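Local coordinates for protein haloacid dehalogenase-like hydrolase (Salmonella enterica subsp. enterica serovar Typhi, PDB 4EZE) that probably hydrolyses O-phosphoserine to serine and phosphate, the last step of serine biosynthesis, as a magnesium-dependent phosphatase of the HAD superfamily, at residues 85-90 against 94-99; 129-134 against 172-177; 211-214 against 220-223; 264-269 against 311-316; 273-278 against 290-295. All coordinates share one frame; numbering follows the deposited sequence.

Interaction 1: residues 85-90 against 94-99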
# COMPACT_ATOMS: atom_id res chain seq x y z
N ARG A 85 -0.78 13.12 16.16
CA ARG A 85 0.05 14.11 15.49
C ARG A 85 1.47 14.12 16.09
O ARG A 85 2.47 14.04 15.37
CB ARG A 85 -0.59 15.51 15.57
CG ARG A 85 -0.05 16.50 14.53
CD ARG A 85 0.04 17.93 15.08
NE ARG A 85 0.68 17.97 16.40
CZ ARG A 85 1.99 18.03 16.62
NH1 ARG A 85 2.84 18.06 15.60
NH2 ARG A 85 2.46 18.07 17.86
N TYR A 86 1.55 14.19 17.42
CA TYR A 86 2.86 14.27 18.08
C TYR A 86 3.66 12.96 17.92
O TYR A 86 4.87 12.99 17.67
CB TYR A 86 2.70 14.68 19.55
CG TYR A 86 4.02 14.82 20.33
CD1 TYR A 86 4.88 15.88 20.08
CD2 TYR A 86 4.39 13.90 21.31
CE1 TYR A 86 6.07 16.02 20.77
CE2 TYR A 86 5.58 14.04 22.02
CZ TYR A 86 6.42 15.11 21.74
OH TYR A 86 7.61 15.28 22.41
N LEU A 87 3.00 11.82 18.05
CA LEU A 87 3.71 10.55 17.88
C LEU A 87 4.32 10.47 16.45
O LEU A 87 5.52 10.21 16.26
CB LEU A 87 2.77 9.39 18.17
CG LEU A 87 3.43 8.02 18.40
CD1 LEU A 87 4.57 8.11 19.40
CD2 LEU A 87 2.41 7.00 18.87
N ARG A 88 3.49 10.76 15.47
CA ARG A 88 3.86 10.77 14.07
C ARG A 88 5.03 11.70 13.80
O ARG A 88 6.01 11.30 13.19
CB ARG A 88 2.67 11.18 13.20
CG ARG A 88 3.01 11.22 11.70
CD ARG A 88 3.54 9.86 11.22
NE ARG A 88 2.50 8.82 11.24
CZ ARG A 88 2.72 7.50 11.29
NH1 ARG A 88 3.95 6.98 11.37
NH2 ARG A 88 1.66 6.67 11.29
N GLU A 89 4.95 12.94 14.26
CA GLU A 89 6.04 13.88 14.02
C GLU A 89 7.34 13.34 14.62
O GLU A 89 8.44 13.47 14.05
CB GLU A 89 5.71 15.25 14.63
CG GLU A 89 6.93 16.08 15.00
CD GLU A 89 6.57 17.33 15.81
OE1 GLU A 89 5.57 18.00 15.47
OE2 GLU A 89 7.28 17.65 16.78
N LEU A 90 7.20 12.74 15.79
CA LEU A 90 8.31 12.17 16.52
C LEU A 90 8.90 10.99 15.79
O LEU A 90 10.10 10.71 15.86
CB LEU A 90 7.81 11.73 17.88
CG LEU A 90 8.83 11.40 18.95
CD1 LEU A 90 9.78 12.56 19.13
CD2 LEU A 90 8.07 11.15 20.24
N TRP A 94 12.79 10.83 14.78
CA TRP A 94 13.69 9.75 15.20
C TRP A 94 13.68 8.59 14.22
O TRP A 94 14.37 7.59 14.45
CB TRP A 94 13.31 9.19 16.59
CG TRP A 94 13.16 10.21 17.65
CD1 TRP A 94 13.40 11.54 17.56
CD2 TRP A 94 12.75 9.96 19.00
NE1 TRP A 94 13.16 12.14 18.77
CE2 TRP A 94 12.76 11.19 19.67
CE3 TRP A 94 12.38 8.81 19.71
CZ2 TRP A 94 12.41 11.31 21.01
CZ3 TRP A 94 12.03 8.93 21.04
CH2 TRP A 94 12.05 10.17 21.68
N GLN A 95 12.86 8.68 13.18
CA GLN A 95 12.76 7.62 12.18
C GLN A 95 12.41 6.27 12.76
O GLN A 95 13.23 5.37 12.76
CB GLN A 95 14.03 7.54 11.34
CG GLN A 95 14.16 8.80 10.46
CD GLN A 95 15.29 8.81 9.46
OE1 GLN A 95 16.22 7.98 9.50
NE2 GLN A 95 15.24 9.78 8.55
N PHE A 96 11.19 6.12 13.26
CA PHE A 96 10.74 4.78 13.58
C PHE A 96 9.35 4.65 13.01
O PHE A 96 8.71 5.65 12.68
CB PHE A 96 10.74 4.50 15.10
CG PHE A 96 9.90 5.45 15.88
CD1 PHE A 96 8.53 5.24 16.02
CD2 PHE A 96 10.47 6.59 16.43
CE1 PHE A 96 7.73 6.14 16.71
CE2 PHE A 96 9.69 7.49 17.14
CZ PHE A 96 8.32 7.26 17.28
N ASP A 97 8.91 3.41 12.86
CA ASP A 97 7.54 3.17 12.45
C ASP A 97 6.77 2.75 13.68
O ASP A 97 7.35 2.27 14.67
CB ASP A 97 7.49 2.05 11.40
CG ASP A 97 7.80 2.55 10.01
OD1 ASP A 97 7.13 3.52 9.60
OD2 ASP A 97 8.71 1.98 9.34
N PHE A 98 5.46 2.90 13.62
CA PHE A 98 4.67 2.34 14.71
C PHE A 98 3.31 1.98 14.17
O PHE A 98 2.95 2.39 13.05
CB PHE A 98 4.53 3.37 15.84
CG PHE A 98 3.74 4.61 15.44
CD1 PHE A 98 2.37 4.63 15.55
CD2 PHE A 98 4.39 5.74 14.97
CE1 PHE A 98 1.65 5.77 15.22
CE2 PHE A 98 3.67 6.87 14.62
CZ PHE A 98 2.32 6.89 14.75
N PHE A 99 2.56 1.23 14.97
CA PHE A 99 1.17 0.97 14.67
C PHE A 99 0.33 1.06 15.92
O PHE A 99 0.71 0.53 16.97
CB PHE A 99 1.01 -0.41 14.06
CG PHE A 99 1.42 -0.48 12.64
CD1 PHE A 99 0.64 0.11 11.66
CD2 PHE A 99 2.61 -1.09 12.28
CE1 PHE A 99 1.02 0.07 10.33
CE2 PHE A 99 2.99 -1.13 10.95
CZ PHE A 99 2.19 -0.55 9.98
O HOH W 1 6.97 6.86 10.58
O HOH W 2 4.84 4.13 10.94
O HOH W 3 1.32 3.85 11.57
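Phe98 lies between two side chains of helix 81-93. Leu87 brings a methyl over one face of the ring, and CD2 is 4.0 Å from the centroid in a CH-pi contact. The Arg88 guanidinium also lies against the ring. The two planes are only 19° apart, and NH1 is 3.3 Å from Phe98 CE2. Arg88 reaches this place because its chain bends twice, at chi2 and chi3, although CB itself points away from residues 94-99. Further along the helix, Leu90 CD1 sits over the five-membered ring of Trp94, 3.7 Å from its centroid. The Leu90 carbonyl accepts from Trp94 N at 2.9 Å, a nearly straight bond of 168°. Phe96 packs by CE2 against the same carbonyl oxygen. The helix then ends, and Gln95 takes positive phi as the first residue to leave helical angles. The chain doubles back into strand 97-100, an outermost strand of the four-stranded antiparallel sheet, so residues 85-90 pack on the strand that follows their own helix. Water links the polar parts. One water accepts from Arg88 NH2 at 2.9 Å and donates to Phe98 O. Another accepts from Arg88 NH1 at 3.0 Å and from Phe98 N, and lies 2.7 Å from Asp97 OD1, to which it can donate. Outside the two segments, Tyr84 OH accepts from Arg88 NE, and Asp97 is held by the backbone of Asn302 and Tyr303 and by His304. Phe37 meets Phe96 edge-to-face, and Lys40 makes a cation-pi contact with Trp94.

Interaction 2: residues 129-134 against 172-177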
# COMPACT_ATOMS: atom_id res chain seq x y z
N ALA A 129 8.05 3.51 -21.01
CA ALA A 129 8.52 4.72 -21.64
C ALA A 129 10.03 4.80 -21.72
O ALA A 129 10.58 5.13 -22.78
CB ALA A 129 7.99 5.93 -20.90
N ARG A 130 10.71 4.53 -20.61
CA ARG A 130 12.16 4.66 -20.64
C ARG A 130 12.76 3.60 -21.55
O ARG A 130 13.71 3.86 -22.27
CB ARG A 130 12.79 4.64 -19.24
CG ARG A 130 13.95 5.63 -19.14
CD ARG A 130 14.71 5.57 -17.82
NE ARG A 130 15.11 4.20 -17.53
CZ ARG A 130 14.60 3.48 -16.54
NH1 ARG A 130 13.67 4.02 -15.76
NH2 ARG A 130 15.01 2.23 -16.34
N GLU A 131 12.18 2.40 -21.54
CA GLU A 131 12.62 1.35 -22.44
C GLU A 131 12.50 1.79 -23.91
O GLU A 131 13.26 1.33 -24.76
CB GLU A 131 11.79 0.09 -22.21
CG GLU A 131 12.17 -1.08 -23.08
CD GLU A 131 13.36 -1.83 -22.51
OE1 GLU A 131 13.94 -1.36 -21.51
OE2 GLU A 131 13.70 -2.90 -23.06
N LEU A 132 11.56 2.68 -24.19
CA LEU A 132 11.25 3.06 -25.56
C LEU A 132 11.84 4.40 -25.97
O LEU A 132 11.64 4.87 -27.09
CB LEU A 132 9.73 3.09 -25.76
CG LEU A 132 9.11 1.70 -25.59
CD1 LEU A 132 7.66 1.64 -26.03
CD2 LEU A 132 9.94 0.68 -26.35
N GLY A 133 12.59 5.02 -25.06
CA GLY A 133 13.18 6.32 -25.38
C GLY A 133 12.20 7.49 -25.24
O GLY A 133 12.41 8.56 -25.81
N MET A 134 11.12 7.31 -24.48
CA MET A 134 10.09 8.34 -24.44
C MET A 134 9.85 8.94 -23.07
O MET A 134 8.78 9.50 -22.82
CB MET A 134 8.77 7.77 -24.89
CG MET A 134 8.86 6.59 -25.82
SD MET A 134 7.29 6.62 -26.68
CE MET A 134 7.52 8.07 -27.70
N ASN A 172 6.34 -7.65 -21.59
CA ASN A 172 6.61 -8.77 -20.72
C ASN A 172 7.99 -8.63 -20.11
O ASN A 172 8.19 -8.91 -18.94
CB ASN A 172 6.49 -10.09 -21.48
CG ASN A 172 5.05 -10.54 -21.64
OD1 ASN A 172 4.21 -10.28 -20.80
ND2 ASN A 172 4.78 -11.23 -22.73
N ALA A 173 8.94 -8.20 -20.93
CA ALA A 173 10.30 -8.01 -20.46
C ALA A 173 10.35 -6.92 -19.41
O ALA A 173 11.05 -7.05 -18.42
CB ALA A 173 11.20 -7.66 -21.61
N VAL A 174 9.62 -5.84 -19.63
CA VAL A 174 9.58 -4.75 -18.68
C VAL A 174 8.96 -5.22 -17.37
O VAL A 174 9.43 -4.89 -16.30
CB VAL A 174 8.78 -3.57 -19.22
CG1 VAL A 174 8.64 -2.50 -18.16
CG2 VAL A 174 9.45 -3.00 -20.44
N CYS A 175 7.91 -6.01 -17.49
CA CYS A 175 7.24 -6.56 -16.33
C CYS A 175 8.17 -7.47 -15.55
O CYS A 175 8.18 -7.48 -14.33
CB CYS A 175 6.00 -7.34 -16.75
SG CYS A 175 5.02 -7.93 -15.39
N ASP A 176 8.97 -8.24 -16.28
CA ASP A 176 9.89 -9.19 -15.69
C ASP A 176 10.95 -8.53 -14.81
O ASP A 176 11.37 -9.10 -13.82
CB ASP A 176 10.53 -10.08 -16.75
CG ASP A 176 9.60 -11.18 -17.21
OD1 ASP A 176 8.44 -11.21 -16.76
OD2 ASP A 176 10.04 -12.02 -18.02
N ARG A 177 11.41 -7.36 -15.20
CA ARG A 177 12.44 -6.67 -14.42
C ARG A 177 11.90 -5.79 -13.28
O ARG A 177 12.67 -5.14 -12.58
CB ARG A 177 13.40 -5.91 -15.32
CG ARG A 177 12.82 -4.73 -16.04
CD ARG A 177 13.93 -3.91 -16.64
NE ARG A 177 13.52 -2.54 -16.89
CZ ARG A 177 13.18 -2.07 -18.08
NH1 ARG A 177 13.23 -2.87 -19.14
NH2 ARG A 177 12.81 -0.81 -18.22
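Glu131 and Arg177 form a salt bridge between the C-terminal ends of two helices, 124-131 and 168-176. Both belong to the helical part inserted after the first strand of the HAD core, which is the usual place of the cap in this family. Arg177 NH1 donates to Glu131 OE1 at 2.9 Å. The bond is bent, with an angle of 135° at the hydrogen. It meets the oxygen from well above the carboxylate plane, 65° out of it, so the two charged groups are not laid edge to edge. Glu131 gets there by a bend at chi2 (82°), while the Arg177 chain runs extended from CG to NE. Arg177 has a second acid: its NH2 pairs with Glu127 OE1. The other oxygen of Glu127, OE2, takes Arg130 NH1. Glu127 thus joins the two arginines, one on each oxygen, and their NH2 atoms lie 4.2 Å apart. Beside this polar group the Glu131 CG meets Val174 CG2 at 4.2 Å, and Val174 also packs on Ile128 and on Phe208. Asp176 OD1 pairs with Arg211 of helix 206-216. The backbone at the end of helix 124-131 is closed by a Schellman motif. Gly133 has positive phi, as the motif requires, and its N donates to Arg130 O at 3.2 Å. Ala129 O accepts two amides from opposite faces of its plane, Leu132 N at 3.0 Å and Met134 N at 2.8 Å.

Interaction 3: residues 211-214 against 220-223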
# COMPACT_ATOMS: atom_id res chain seq x y z
N ARG A 211 -0.12 -10.61 -14.73
CA ARG A 211 1.15 -11.30 -14.67
C ARG A 211 1.67 -11.33 -13.23
O ARG A 211 2.16 -12.35 -12.76
CB ARG A 211 2.15 -10.60 -15.59
CG ARG A 211 3.30 -11.45 -16.05
CD ARG A 211 3.92 -10.86 -17.30
NE ARG A 211 5.32 -11.24 -17.43
CZ ARG A 211 5.76 -12.23 -18.19
NH1 ARG A 211 4.90 -12.96 -18.88
NH2 ARG A 211 7.05 -12.50 -18.25
N LEU A 212 1.53 -10.21 -12.53
CA LEU A 212 1.91 -10.15 -11.14
C LEU A 212 1.02 -11.05 -10.31
O LEU A 212 1.48 -11.73 -9.41
CB LEU A 212 1.82 -8.72 -10.63
CG LEU A 212 2.89 -7.78 -11.15
CD1 LEU A 212 2.59 -6.36 -10.77
CD2 LEU A 212 4.23 -8.21 -10.63
N LYS A 213 -0.27 -11.05 -10.61
CA LYS A 213 -1.18 -11.90 -9.87
C LYS A 213 -0.74 -13.35 -10.00
O LYS A 213 -0.53 -14.04 -9.00
CB LYS A 213 -2.60 -11.79 -10.37
CG LYS A 213 -3.40 -12.99 -9.93
CD LYS A 213 -4.83 -12.93 -10.42
CE LYS A 213 -5.44 -14.32 -10.34
NZ LYS A 213 -6.92 -14.23 -10.29
N ALA A 214 -0.63 -13.83 -11.23
CA ALA A 214 -0.31 -15.23 -11.46
C ALA A 214 1.07 -15.51 -10.86
O ALA A 214 1.24 -16.49 -10.14
CB ALA A 214 -0.39 -15.59 -12.94
N TYR A 220 -6.93 -12.08 -6.24
CA TYR A 220 -7.58 -11.19 -7.20
C TYR A 220 -6.64 -10.14 -7.76
O TYR A 220 -5.58 -9.86 -7.20
CB TYR A 220 -8.79 -10.50 -6.56
CG TYR A 220 -9.78 -11.50 -6.01
CD1 TYR A 220 -10.78 -12.02 -6.81
CD2 TYR A 220 -9.68 -11.95 -4.69
CE1 TYR A 220 -11.67 -12.96 -6.32
CE2 TYR A 220 -10.57 -12.89 -4.19
CZ TYR A 220 -11.56 -13.38 -5.02
OH TYR A 220 -12.46 -14.31 -4.55
N ALA A 221 -7.07 -9.53 -8.85
CA ALA A 221 -6.26 -8.56 -9.56
C ALA A 221 -7.18 -7.82 -10.52
O ALA A 221 -7.92 -8.44 -11.26
CB ALA A 221 -5.12 -9.26 -10.30
N PHE A 222 -7.17 -6.50 -10.48
CA PHE A 222 -8.08 -5.69 -11.26
C PHE A 222 -7.30 -4.47 -11.69
O PHE A 222 -6.60 -3.90 -10.87
CB PHE A 222 -9.23 -5.18 -10.37
CG PHE A 222 -10.05 -6.27 -9.76
CD1 PHE A 222 -11.07 -6.88 -10.48
CD2 PHE A 222 -9.81 -6.68 -8.45
CE1 PHE A 222 -11.83 -7.89 -9.91
CE2 PHE A 222 -10.56 -7.70 -7.88
CZ PHE A 222 -11.57 -8.30 -8.62
N SER A 223 -7.42 -4.04 -12.94
CA SER A 223 -6.86 -2.74 -13.32
C SER A 223 -7.54 -2.26 -14.57
O SER A 223 -8.61 -2.77 -14.95
CB SER A 223 -5.34 -2.85 -13.52
OG SER A 223 -5.05 -3.73 -14.60
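Lys213 lays the aliphatic part of its side chain along the methyl group of Ala221. The closest pair is Lys213 CB and Ala221 CB, 3.6 Å apart. Lys213 CD is nearly as close to the same methyl, at 3.7 Å, and CG stands between them at 4.1 Å. Three consecutive carbons therefore share one small partner. The torsions explain this. Chi1 of 161° sets CG on the far side of CB from the backbone N, and the later torsions are all near 180°, so the chain runs out without a bend. It passes the Ala221 methyl and continues over the backbone of Tyr220, where Lys213 CD lies 4.3 Å from Tyr220 C. Its end reaches beyond the segment: NZ donates to the carbonyl oxygen of Asp219, the residue just before the strand. Ala221 has no torsion to adjust. Its CB points at the helix because side chains alternate along the strand, and Tyr220 points the other way, onto Leu254 and Leu258 of helix 244-258. The elements belong to a beta-alpha-beta unit of the Rossmann-like HAD core. Strand 197-202 leads into helix 206-216, which returns to strand 220-224, an outermost strand of the parallel sheet. The strand is hydrogen-bonded to strand 197-202 through Tyr220 and Phe222. Thr209, one turn earlier on the helix, also touches Ala221. The closest approaches between residues 211-214 and 220-223 are carbon to carbon. Lys213 can therefore bury methylenes against the strand while its ammonium group remains paired with a carbonyl.

Interaction 4: residues 264-269 against 311-316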
# COMPACT_ATOMS: atom_id res chain seq x y z
N ASN A 264 -12.80 -5.37 8.11
CA ASN A 264 -11.86 -6.48 7.89
C ASN A 264 -11.13 -6.30 6.58
O ASN A 264 -10.45 -7.21 6.07
CB ASN A 264 -12.59 -7.81 7.92
CG ASN A 264 -13.08 -8.16 9.30
OD1 ASN A 264 -12.31 -8.15 10.25
ND2 ASN A 264 -14.35 -8.46 9.41
N ILE A 265 -11.31 -5.11 6.00
CA ILE A 265 -10.63 -4.75 4.75
C ILE A 265 -9.37 -3.93 5.04
O ILE A 265 -9.44 -2.82 5.58
CB ILE A 265 -11.55 -3.92 3.86
CG1 ILE A 265 -12.78 -4.73 3.49
CG2 ILE A 265 -10.83 -3.47 2.59
CD1 ILE A 265 -13.76 -3.94 2.65
N ILE A 266 -8.23 -4.48 4.68
CA ILE A 266 -6.97 -3.74 4.67
C ILE A 266 -6.60 -3.37 3.20
O ILE A 266 -6.60 -4.24 2.31
CB ILE A 266 -5.86 -4.59 5.29
CG1 ILE A 266 -6.15 -4.87 6.77
CG2 ILE A 266 -4.50 -3.94 5.12
CD1 ILE A 266 -5.33 -6.04 7.28
N ALA A 267 -6.30 -2.09 2.95
CA ALA A 267 -5.83 -1.59 1.65
C ALA A 267 -4.54 -0.80 1.85
O ALA A 267 -4.41 -0.07 2.83
CB ALA A 267 -6.88 -0.69 1.02
N CYS A 268 -3.59 -0.95 0.93
CA CYS A 268 -2.27 -0.29 1.03
C CYS A 268 -2.02 0.49 -0.26
O CYS A 268 -2.29 -0.00 -1.34
CB CYS A 268 -1.16 -1.33 1.10
SG CYS A 268 -1.35 -2.58 2.39
N GLY A 269 -1.48 1.70 -0.15
CA GLY A 269 -1.20 2.51 -1.33
C GLY A 269 -0.24 3.63 -0.98
O GLY A 269 0.02 3.89 0.19
N PHE A 311 1.62 -6.74 12.26
CA PHE A 311 1.02 -6.06 13.43
C PHE A 311 -0.45 -5.73 13.27
O PHE A 311 -1.13 -5.39 14.23
CB PHE A 311 1.82 -4.82 13.82
CG PHE A 311 3.20 -5.16 14.27
CD1 PHE A 311 4.26 -5.10 13.37
CD2 PHE A 311 3.42 -5.64 15.55
CE1 PHE A 311 5.53 -5.46 13.76
CE2 PHE A 311 4.70 -6.01 15.96
CZ PHE A 311 5.76 -5.92 15.06
N LEU A 312 -0.95 -5.84 12.06
CA LEU A 312 -2.32 -5.50 11.85
C LEU A 312 -3.17 -6.75 11.60
O LEU A 312 -4.36 -6.64 11.35
CB LEU A 312 -2.45 -4.54 10.67
CG LEU A 312 -1.60 -3.27 10.70
CD1 LEU A 312 -1.56 -2.71 9.29
CD2 LEU A 312 -2.14 -2.22 11.65
N ILE A 313 -2.57 -7.93 11.64
CA ILE A 313 -3.36 -9.13 11.39
C ILE A 313 -3.13 -10.26 12.38
O ILE A 313 -3.94 -11.19 12.45
CB ILE A 313 -3.18 -9.65 9.96
CG1 ILE A 313 -1.76 -10.17 9.75
CG2 ILE A 313 -3.51 -8.55 8.95
CD1 ILE A 313 -1.60 -10.84 8.40
N GLU A 314 -2.04 -10.18 13.14
CA GLU A 314 -1.72 -11.17 14.19
C GLU A 314 -2.06 -10.59 15.57
O GLU A 314 -1.56 -9.54 15.94
CB GLU A 314 -0.24 -11.56 14.14
CG GLU A 314 0.20 -12.51 15.25
CD GLU A 314 -0.81 -13.65 15.46
OE1 GLU A 314 -1.00 -14.48 14.54
OE2 GLU A 314 -1.43 -13.73 16.54
N ASP A 315 -2.93 -11.27 16.31
CA ASP A 315 -3.43 -10.74 17.58
C ASP A 315 -2.44 -11.05 18.70
O ASP A 315 -2.36 -10.33 19.70
CB ASP A 315 -4.78 -11.36 17.88
CG ASP A 315 -5.44 -10.76 19.10
OD1 ASP A 315 -5.70 -9.54 19.12
OD2 ASP A 315 -5.73 -11.53 20.04
N GLU A 316 -1.67 -12.11 18.49
CA GLU A 316 -0.78 -12.66 19.51
C GLU A 316 0.60 -12.05 19.45
O GLU A 316 1.57 -12.75 19.18
CB GLU A 316 -0.63 -14.17 19.31
CG GLU A 316 -1.90 -14.95 19.60
CD GLU A 316 -2.20 -14.99 21.08
OE1 GLU A 316 -1.27 -15.27 21.87
OE2 GLU A 316 -3.37 -14.74 21.46
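Ile266 holds its longer branch opposite its own carbonyl carbon, with chi1 -64°, and continues extended through chi2 of 162°. This carries CD1 out from the strand toward the chain that follows strand 299-301. Ile313 meets it with the other kind of branch. Its CG1 is set between the backbone N and the carbonyl carbon (chi1 67°), which leaves CG2 turned to the contact. The two methyls touch at 3.5 Å, Ile266 CD1 to Ile313 CG2. The side chains cross at about a right angle, so they meet at one point and not along their lengths. The same CD1 also lies 4.2 Å from Leu312 O, against the backbone beside it. The Leu312 side chain heads the same way but stops a little farther off, and packs on Ile285 of the next strand and on Phe99. All three residues are buried. Ile266 is flanked by Thr283 and Ile285, and Ile313 also packs on Phe196. The backbone of Ile266 bonds with Ile110 and Ala112 of the neighbouring strand. Farther along residues 311-316 the polar groups face other partners. Glu314 OE1 pairs with Lys194, and Asp315 OD1 with Lys101. Strand 265-269 is one of the middle strands of a parallel six-stranded sheet. A C-terminal segment thus packs on one face of the Rossmann-like core of the HAD fold.

Interaction 5: residues 273-278 against 290-295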
# COMPACT_ATOMS: atom_id res chain seq x y z
N ASN A 273 -4.33 8.88 -5.96
CA ASN A 273 -5.41 8.10 -6.57
C ASN A 273 -5.80 6.86 -5.74
O ASN A 273 -6.69 6.11 -6.12
CB ASN A 273 -5.12 7.73 -8.04
CG ASN A 273 -3.81 7.01 -8.22
OD1 ASN A 273 -3.39 6.22 -7.37
ND2 ASN A 273 -3.14 7.29 -9.33
N ASP A 274 -5.14 6.71 -4.58
CA ASP A 274 -5.39 5.62 -3.64
C ASP A 274 -6.25 6.11 -2.46
O ASP A 274 -6.85 5.30 -1.74
CB ASP A 274 -4.06 5.05 -3.11
CG ASP A 274 -3.29 4.23 -4.14
OD1 ASP A 274 -3.91 3.43 -4.85
OD2 ASP A 274 -2.05 4.36 -4.22
N LEU A 275 -6.32 7.42 -2.25
CA LEU A 275 -7.05 7.92 -1.06
C LEU A 275 -8.48 7.37 -0.86
O LEU A 275 -8.83 6.94 0.26
CB LEU A 275 -7.05 9.44 -1.01
CG LEU A 275 -5.73 10.06 -0.54
CD1 LEU A 275 -5.76 11.57 -0.72
CD2 LEU A 275 -5.46 9.75 0.93
N PRO A 276 -9.33 7.40 -1.90
CA PRO A 276 -10.70 6.92 -1.72
C PRO A 276 -10.71 5.48 -1.24
O PRO A 276 -11.40 5.14 -0.28
CB PRO A 276 -11.29 7.03 -3.11
CG PRO A 276 -10.58 8.21 -3.68
CD PRO A 276 -9.17 8.10 -3.19
N MET A 277 -9.91 4.65 -1.90
CA MET A 277 -9.75 3.26 -1.51
C MET A 277 -9.17 3.09 -0.11
O MET A 277 -9.61 2.22 0.64
CB MET A 277 -8.88 2.55 -2.54
CG MET A 277 -8.67 1.08 -2.26
SD MET A 277 -7.80 0.26 -3.60
CE MET A 277 -6.10 0.71 -3.22
N LEU A 278 -8.18 3.88 0.26
CA LEU A 278 -7.60 3.72 1.60
C LEU A 278 -8.51 4.28 2.69
O LEU A 278 -8.54 3.77 3.82
CB LEU A 278 -6.24 4.41 1.70
CG LEU A 278 -5.13 4.02 0.73
CD1 LEU A 278 -3.94 4.90 1.01
CD2 LEU A 278 -4.74 2.57 0.92
N LYS A 290 3.02 9.63 -0.70
CA LYS A 290 2.98 11.07 -0.97
C LYS A 290 2.49 11.86 0.23
O LYS A 290 1.62 11.39 0.99
CB LYS A 290 2.07 11.37 -2.16
CG LYS A 290 2.49 10.67 -3.44
CD LYS A 290 3.91 11.07 -3.82
CE LYS A 290 4.13 10.86 -5.31
NZ LYS A 290 3.50 9.59 -5.76
N PRO A 291 3.02 13.07 0.41
CA PRO A 291 2.65 13.99 1.50
C PRO A 291 1.13 14.11 1.72
O PRO A 291 0.67 14.06 2.87
CB PRO A 291 3.25 15.32 1.04
CG PRO A 291 4.47 14.91 0.26
CD PRO A 291 4.08 13.64 -0.46
N VAL A 292 0.35 14.24 0.65
CA VAL A 292 -1.08 14.43 0.83
C VAL A 292 -1.74 13.17 1.40
O VAL A 292 -2.74 13.27 2.12
CB VAL A 292 -1.80 14.86 -0.46
CG1 VAL A 292 -1.65 13.81 -1.55
CG2 VAL A 292 -3.27 15.13 -0.17
N VAL A 293 -1.17 12.01 1.09
CA VAL A 293 -1.63 10.75 1.66
C VAL A 293 -1.15 10.59 3.11
O VAL A 293 -1.93 10.19 3.97
CB VAL A 293 -1.17 9.53 0.82
CG1 VAL A 293 -1.77 8.25 1.36
CG2 VAL A 293 -1.57 9.73 -0.64
N ARG A 294 0.11 10.88 3.39
CA ARG A 294 0.61 10.75 4.75
C ARG A 294 -0.24 11.60 5.72
O ARG A 294 -0.28 11.36 6.92
CB ARG A 294 2.10 11.12 4.82
CG ARG A 294 3.04 10.12 4.12
CD ARG A 294 4.43 10.72 3.89
NE ARG A 294 5.46 9.72 3.57
CZ ARG A 294 6.40 9.31 4.43
NH1 ARG A 294 6.44 9.83 5.65
NH2 ARG A 294 7.32 8.39 4.07
N GLU A 295 -0.93 12.60 5.18
CA GLU A 295 -1.69 13.50 6.05
C GLU A 295 -3.10 13.03 6.34
O GLU A 295 -3.63 13.30 7.41
CB GLU A 295 -1.71 14.92 5.51
CG GLU A 295 -0.41 15.67 5.72
CD GLU A 295 -0.58 17.17 5.55
OE1 GLU A 295 -1.63 17.70 5.98
OE2 GLU A 295 0.33 17.81 4.99
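Leu275 points its CB at helix 291-296 and meets Val293 with the rest of its side chain. Chi1 of -77° sets CG opposite the carbonyl carbon, where it lies 4.2 Å from Val293 CG2. At the fork the branches divide. CD2 goes to Val293 and touches both CG1 and CA at 4.0 Å. CD1 turns to Val292 and approaches its CG2 at 4.4 Å. The Leu275 and Val293 side chains run past each other in opposite directions, so they overlap along their flanks. One turn later Leu278 supplies a second partner from the same helix. Its CD1 reaches Val293 CG1 at 4.0 Å, and here the side chains cross at about a right angle. Val293 CG1 thus meets two leucines of the same helix. Ile297 packs on both Leu275 and Leu278. The helices 275-280 and 291-296 are joined by strand 283-287 of the parallel core sheet. The start of helix 275-280 is close to the HAD active site. Asp274 takes a salt bridge from Lys247 and accepts from Gly271 N, next to Asp270, a ligand of the bound sodium ion. The Leu278 side chain is about 7 Å from that of Asp114, the predicted nucleophile and another sodium ligand. Across the two helices every touching atom is carbon. The contact is therefore held by dispersion and by burial of apolar surface, beside a site whose own groups are charged.

In the fold
The contacts follow one another along the chain, except that interaction 5 falls between the two segments of interaction 4. Interaction 1 belongs to the N-terminal antiparallel sheet. Interactions 3 and 4 both reach the parallel core sheet, at an outermost strand and a middle strand, with centres 20 Å apart. Interactions 4 and 5 touch where Leu278 packs on strand 265-269. Phe99 of interaction 1 packs on Phe311 and Leu312 of interaction 4, so the C-terminal chain joins the two sheets. Interactions 2 and 3, with centres 19 Å apart, touch where Arg211 packs on Cys175. Interactions 1 and 2 lie 37 Å apart, on opposite sides of the chain's centre, with the catalytic core between.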